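Local atomic coordinates of protein pelota homolog (Archaeoglobus fulgidus, PDB entry 3OBY), a protein that probably recognises stalled ribosomes, helping to release them and to degrade damaged mRNA, with an endoribonuclease activity assigned to its Sm-fold N-terminal domain. Residues M133-L146 against V223-V237. Residues are numbered along the deposited sequence; the frame is centred on the assembly and turned at random.
Sequences MLTIEEGYAVAGVL and VGSRGFIEILKRRVV
F228 and M133 meet where helix 224-233 packs on beta hairpin 133-137/140-146 of the mixed sheet in the central domain, a worked example of a helix packed on a sheet around an aromatic ring. M133, F228 and I231 form the buried, close-packed centre. F228 lays CD1 3.8 Å from M133 CB and rests its CZ on the hairpin, 3.9 Å from V142 CG1, with V142 O near the ring plane at its edge. M133 SD sits oblique to this ring, a Met-aromatic contact, and passes alongside I231 CG2 at 3.5 Å. The chain then bends at chi3 (-136°), bringing CE to L232 CD2. The looser margins are partly exposed: V223 crosses E137 and Y140 at one end, and L146 CD2 meets V237 CG2 tip to tip at 4.1 Å at the other. Between the strand and the V223-G224 backbone, T135 supplies a polar link, its chi1 of 49° facing OG1 to G224 N while CG2 turns toward F228 CE1. A valine here would probably leave G224 N without its acceptor and V142 O with T135 N as its remaining donor within the hairpin. As built, G224 N donates to T135 OG1 over 3.0 Å at 155°, and that hydroxyl donates on to V142 O.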
loop_
_atom_site.group_PDB
_atom_site.type_symbol
_atom_site.label_atom_id
_atom_site.label_comp_id
_atom_site.label_asym_id
_atom_site.label_seq_id
_atom_site.Cartn_x
_atom_site.Cartn_y
_atom_site.Cartn_z
ATOM N N MET A 133 15.132 -3.096 -12.439
ATOM C CA MET A 133 15.484 -4.483 -12.221
ATOM C C MET A 133 16.772 -4.807 -12.961
ATOM O O MET A 133 16.940 -4.442 -14.126
ATOM C CB MET A 133 14.360 -5.393 -12.703
ATOM C CG MET A 133 13.193 -5.492 -11.747
ATOM S SD MET A 133 11.879 -6.479 -12.445
ATOM C CE MET A 133 10.415 -5.474 -12.035
ATOM N N LEU A 134 17.679 -5.491 -12.274
ATOM C CA LEU A 134 18.965 -5.870 -12.845
ATOM C C LEU A 134 19.265 -7.342 -12.645
ATOM O O LEU A 134 19.422 -7.805 -11.514
ATOM C CB LEU A 134 20.088 -5.062 -12.204
ATOM C CG LEU A 134 21.491 -5.574 -12.540
ATOM C CD1 LEU A 134 21.881 -5.073 -13.914
ATOM C CD2 LEU A 134 22.494 -5.093 -11.506
ATOM N N THR A 135 19.343 -8.078 -13.743
ATOM C CA THR A 135 19.674 -9.494 -13.674
ATOM C C THR A 135 21.149 -9.553 -14.027
ATOM O O THR A 135 21.574 -8.956 -15.016
ATOM C CB THR A 135 18.867 -10.310 -14.684
ATOM O OG1 THR A 135 18.947 -9.690 -15.973
ATOM C CG2 THR A 135 17.418 -10.401 -14.248
ATOM N N ILE A 136 21.933 -10.248 -13.213
ATOM C CA ILE A 136 23.365 -10.324 -13.453
ATOM C C ILE A 136 23.955 -11.696 -13.174
ATOM O O ILE A 136 23.534 -12.409 -12.259
ATOM C CB ILE A 136 24.116 -9.286 -12.591
ATOM C CG1 ILE A 136 25.563 -9.146 -13.068
ATOM C CG2 ILE A 136 24.097 -9.714 -11.130
ATOM C CD1 ILE A 136 26.361 -8.091 -12.311
ATOM N N GLU A 137 24.941 -12.050 -13.985
ATOM C CA GLU A 137 25.645 -13.315 -13.875
ATOM C C GLU A 137 27.041 -13.005 -14.396
ATOM O O GLU A 137 27.226 -12.005 -15.088
ATOM C CB GLU A 137 24.975 -14.371 -14.753
ATOM C CG GLU A 137 25.220 -14.188 -16.241
ATOM C CD GLU A 137 24.344 -15.085 -17.090
ATOM O OE1 GLU A 137 24.325 -16.310 -16.847
ATOM O OE2 GLU A 137 23.674 -14.562 -18.004
ATOM N N GLU A 138 28.014 -13.847 -14.068
ATOM C CA GLU A 138 29.389 -13.626 -14.510
ATOM C C GLU A 138 29.496 -13.053 -15.918
ATOM O O GLU A 138 29.016 -13.650 -16.880
ATOM C CB GLU A 138 30.198 -14.924 -14.443
ATOM C CG GLU A 138 30.749 -15.270 -13.068
ATOM C CD GLU A 138 31.849 -16.322 -13.135
ATOM O OE1 GLU A 138 31.577 -17.441 -13.621
ATOM O OE2 GLU A 138 32.987 -16.027 -12.708
ATOM N N GLY A 139 30.123 -11.883 -16.017
ATOM C CA GLY A 139 30.327 -11.230 -17.298
ATOM C C GLY A 139 29.119 -10.810 -18.117
ATOM O O GLY A 139 29.250 -10.553 -19.312
ATOM N N TYR A 140 27.947 -10.726 -17.500
ATOM C CA TYR A 140 26.756 -10.321 -18.243
ATOM C C TYR A 140 25.670 -9.725 -17.353
ATOM O O TYR A 140 25.378 -10.244 -16.274
ATOM C CB TYR A 140 26.189 -11.510 -19.021
ATOM C CG TYR A 140 24.967 -11.169 -19.838
ATOM C CD1 TYR A 140 25.008 -10.154 -20.795
ATOM C CD2 TYR A 140 23.771 -11.858 -19.657
ATOM C CE1 TYR A 140 23.886 -9.834 -21.551
ATOM C CE2 TYR A 140 22.645 -11.549 -20.408
ATOM C CZ TYR A 140 22.711 -10.538 -21.353
ATOM O OH TYR A 140 21.600 -10.238 -22.104
ATOM N N ALA A 141 25.069 -8.635 -17.823
ATOM C CA ALA A 141 24.019 -7.964 -17.075
ATOM C C ALA A 141 23.021 -7.259 -17.983
ATOM O O ALA A 141 23.371 -6.748 -19.047
ATOM C CB ALA A 141 24.631 -6.965 -16.107
ATOM N N VAL A 142 21.769 -7.242 -17.543
ATOM C CA VAL A 142 20.688 -6.597 -18.276
ATOM C C VAL A 142 19.773 -5.913 -17.273
ATOM O O VAL A 142 19.387 -6.502 -16.262
ATOM C CB VAL A 142 19.852 -7.619 -19.073
ATOM C CG1 VAL A 142 18.682 -6.920 -19.754
ATOM C CG2 VAL A 142 20.724 -8.308 -20.090
ATOM N N ALA A 143 19.426 -4.668 -17.554
ATOM C CA ALA A 143 18.559 -3.929 -16.661
ATOM C C ALA A 143 17.351 -3.384 -17.396
ATOM O O ALA A 143 17.417 -3.042 -18.574
ATOM C CB ALA A 143 19.326 -2.794 -16.014
ATOM N N GLY A 144 16.243 -3.317 -16.676
ATOM C CA GLY A 144 15.017 -2.803 -17.237
ATOM C C GLY A 144 14.329 -1.986 -16.165
ATOM O O GLY A 144 14.615 -2.133 -14.976
ATOM N N VAL A 145 13.436 -1.105 -16.585
ATOM C CA VAL A 145 12.698 -0.278 -15.656
ATOM C C VAL A 145 11.247 -0.717 -15.760
ATOM O O VAL A 145 10.813 -1.195 -16.806
ATOM C CB VAL A 145 12.826 1.221 -16.009
ATOM C CG1 VAL A 145 12.274 1.476 -17.408
ATOM C CG2 VAL A 145 12.098 2.070 -14.963
ATOM N N LEU A 146 10.506 -0.575 -14.669
ATOM C CA LEU A 146 9.112 -0.973 -14.660
ATOM C C LEU A 146 8.263 0.114 -15.314
ATOM O O LEU A 146 8.467 1.306 -15.096
ATOM C CB LEU A 146 8.647 -1.227 -13.224
ATOM C CG LEU A 146 7.255 -1.840 -13.060
ATOM C CD1 LEU A 146 7.225 -3.211 -13.732
ATOM C CD2 LEU A 146 6.919 -1.957 -11.579
ATOM N N VAL A 223 17.422 -14.849 -15.970
ATOM C CA VAL A 223 18.171 -13.675 -16.385
ATOM C C VAL A 223 17.429 -12.996 -17.533
ATOM O O VAL A 223 16.643 -13.636 -18.226
ATOM C CB VAL A 223 19.608 -14.061 -16.816
ATOM C CG1 VAL A 223 19.561 -15.101 -17.926
ATOM C CG2 VAL A 223 20.376 -12.820 -17.258
ATOM N N GLY A 224 17.667 -11.700 -17.719
ATOM C CA GLY A 224 16.996 -10.970 -18.784
ATOM C C GLY A 224 15.480 -11.079 -18.726
ATOM O O GLY A 224 14.891 -11.095 -17.640
ATOM N N SER A 225 14.849 -11.155 -19.896
ATOM C CA SER A 225 13.393 -11.264 -19.999
ATOM C C SER A 225 12.801 -12.262 -19.008
ATOM O O SER A 225 11.886 -11.940 -18.250
ATOM C CB SER A 225 13.001 -11.680 -21.415
ATOM O OG SER A 225 11.630 -12.035 -21.469
ATOM N N ARG A 226 13.319 -13.483 -19.040
ATOM C CA ARG A 226 12.870 -14.541 -18.146
ATOM C C ARG A 226 12.875 -14.041 -16.706
ATOM O O ARG A 226 11.871 -14.147 -15.995
ATOM C CB ARG A 226 13.798 -15.750 -18.276
ATOM C CG ARG A 226 13.401 -16.737 -19.358
ATOM C CD ARG A 226 12.527 -17.824 -18.765
ATOM N NE ARG A 226 13.283 -18.607 -17.791
ATOM C CZ ARG A 226 12.742 -19.379 -16.854
ATOM N NH1 ARG A 226 11.425 -19.483 -16.744
ATOM N NH2 ARG A 226 13.526 -20.046 -16.019
ATOM N N GLY A 227 14.017 -13.492 -16.294
ATOM C CA GLY A 227 14.171 -12.980 -14.945
ATOM C C GLY A 227 13.154 -11.934 -14.534
ATOM O O GLY A 227 12.514 -12.064 -13.491
ATOM N N PHE A 228 13.001 -10.892 -15.343
ATOM C CA PHE A 228 12.050 -9.838 -15.028
ATOM C C PHE A 228 10.670 -10.431 -14.796
ATOM O O PHE A 228 9.969 -10.040 -13.860
ATOM C CB PHE A 228 11.997 -8.801 -16.156
ATOM C CG PHE A 228 13.335 -8.191 -16.487
ATOM C CD1 PHE A 228 14.281 -7.960 -15.490
ATOM C CD2 PHE A 228 13.638 -7.815 -17.788
ATOM C CE1 PHE A 228 15.513 -7.364 -15.787
ATOM C CE2 PHE A 228 14.862 -7.220 -18.095
ATOM C CZ PHE A 228 15.802 -6.993 -17.091
ATOM N N ILE A 229 10.290 -11.383 -15.643
ATOM C CA ILE A 229 8.990 -12.027 -15.520
ATOM C C ILE A 229 8.873 -12.745 -14.187
ATOM O O ILE A 229 7.835 -12.681 -13.532
ATOM C CB ILE A 229 8.754 -13.059 -16.645
ATOM C CG1 ILE A 229 8.863 -12.380 -18.010
ATOM C CG2 ILE A 229 7.378 -13.698 -16.479
ATOM C CD1 ILE A 229 7.940 -11.189 -18.177
ATOM N N GLU A 230 9.936 -13.432 -13.787
ATOM C CA GLU A 230 9.912 -14.147 -12.524
ATOM C C GLU A 230 9.877 -13.167 -11.359
ATOM O O GLU A 230 9.202 -13.406 -10.352
ATOM C CB GLU A 230 11.124 -15.068 -12.387
ATOM C CG GLU A 230 11.054 -15.916 -11.133
ATOM C CD GLU A 230 9.770 -16.730 -11.058
ATOM O OE1 GLU A 230 9.451 -17.237 -9.961
ATOM O OE2 GLU A 230 9.086 -16.869 -12.097
ATOM N N ILE A 231 10.610 -12.066 -11.496
ATOM C CA ILE A 231 10.630 -11.054 -10.450
ATOM C C ILE A 231 9.184 -10.625 -10.200
ATOM O O ILE A 231 8.710 -10.646 -9.064
ATOM C CB ILE A 231 11.454 -9.801 -10.868
ATOM C CG1 ILE A 231 12.912 -10.173 -11.146
ATOM C CG2 ILE A 231 11.388 -8.755 -9.767
ATOM C CD1 ILE A 231 13.657 -10.705 -9.951
ATOM N N LEU A 232 8.486 -10.248 -11.270
ATOM C CA LEU A 232 7.101 -9.806 -11.160
ATOM C C LEU A 232 6.204 -10.865 -10.535
ATOM O O LEU A 232 5.265 -10.547 -9.804
ATOM C CB LEU A 232 6.559 -9.414 -12.537
ATOM C CG LEU A 232 7.275 -8.238 -13.216
ATOM C CD1 LEU A 232 6.666 -7.976 -14.585
ATOM C CD2 LEU A 232 7.170 -6.999 -12.344
ATOM N N LYS A 233 6.500 -12.126 -10.817
ATOM C CA LYS A 233 5.703 -13.223 -10.290
ATOM C C LYS A 233 5.861 -13.340 -8.775
ATOM O O LYS A 233 4.896 -13.608 -8.062
ATOM C CB LYS A 233 6.110 -14.534 -10.972
ATOM C CG LYS A 233 5.136 -15.686 -10.763
ATOM C CD LYS A 233 5.445 -16.840 -11.711
ATOM C CE LYS A 233 4.307 -17.851 -11.765
ATOM N NZ LYS A 233 4.492 -18.828 -12.872
ATOM N N ARG A 234 7.081 -13.123 -8.295
ATOM C CA ARG A 234 7.397 -13.212 -6.869
ATOM C C ARG A 234 6.839 -12.055 -6.022
ATOM O O ARG A 234 7.035 -12.024 -4.804
ATOM C CB ARG A 234 8.916 -13.269 -6.682
ATOM C CG ARG A 234 9.608 -14.420 -7.386
ATOM C CD ARG A 234 9.954 -15.542 -6.418
ATOM N NE ARG A 234 10.820 -16.537 -7.048
ATOM C CZ ARG A 234 12.049 -16.835 -6.636
ATOM N NH1 ARG A 234 12.569 -16.214 -5.584
ATOM N NH2 ARG A 234 12.765 -17.748 -7.279
ATOM N N ARG A 235 6.156 -11.109 -6.666
ATOM C CA ARG A 235 5.577 -9.950 -5.981
ATOM C C ARG A 235 6.620 -9.127 -5.206
ATOM O O ARG A 235 6.312 -8.517 -4.178
ATOM C CB ARG A 235 4.459 -10.395 -5.028
ATOM C CG ARG A 235 3.525 -11.457 -5.597
ATOM C CD ARG A 235 2.956 -11.083 -6.961
ATOM N NE ARG A 235 1.544 -10.709 -6.908
ATOM C CZ ARG A 235 0.793 -10.486 -7.985
ATOM N NH1 ARG A 235 1.324 -10.601 -9.198
ATOM N NH2 ARG A 235 -0.488 -10.154 -7.854
ATOM N N VAL A 236 7.855 -9.116 -5.702
ATOM C CA VAL A 236 8.922 -8.359 -5.066
ATOM C C VAL A 236 8.489 -6.892 -5.017
ATOM O O VAL A 236 8.573 -6.238 -3.980
ATOM C CB VAL A 236 10.246 -8.471 -5.862
ATOM C CG1 VAL A 236 11.337 -7.710 -5.162
ATOM C CG2 VAL A 236 10.653 -9.926 -6.008
ATOM N N VAL A 237 8.009 -6.384 -6.145
ATOM C CA VAL A 237 7.559 -5.000 -6.214
ATOM C C VAL A 237 6.548 -4.702 -5.115
ATOM O O VAL A 237 6.628 -3.667 -4.451
ATOM C CB VAL A 237 6.930 -4.683 -7.599
ATOM C CG1 VAL A 237 6.167 -3.372 -7.557
ATOM C CG2 VAL A 237 8.021 -4.589 -8.644
#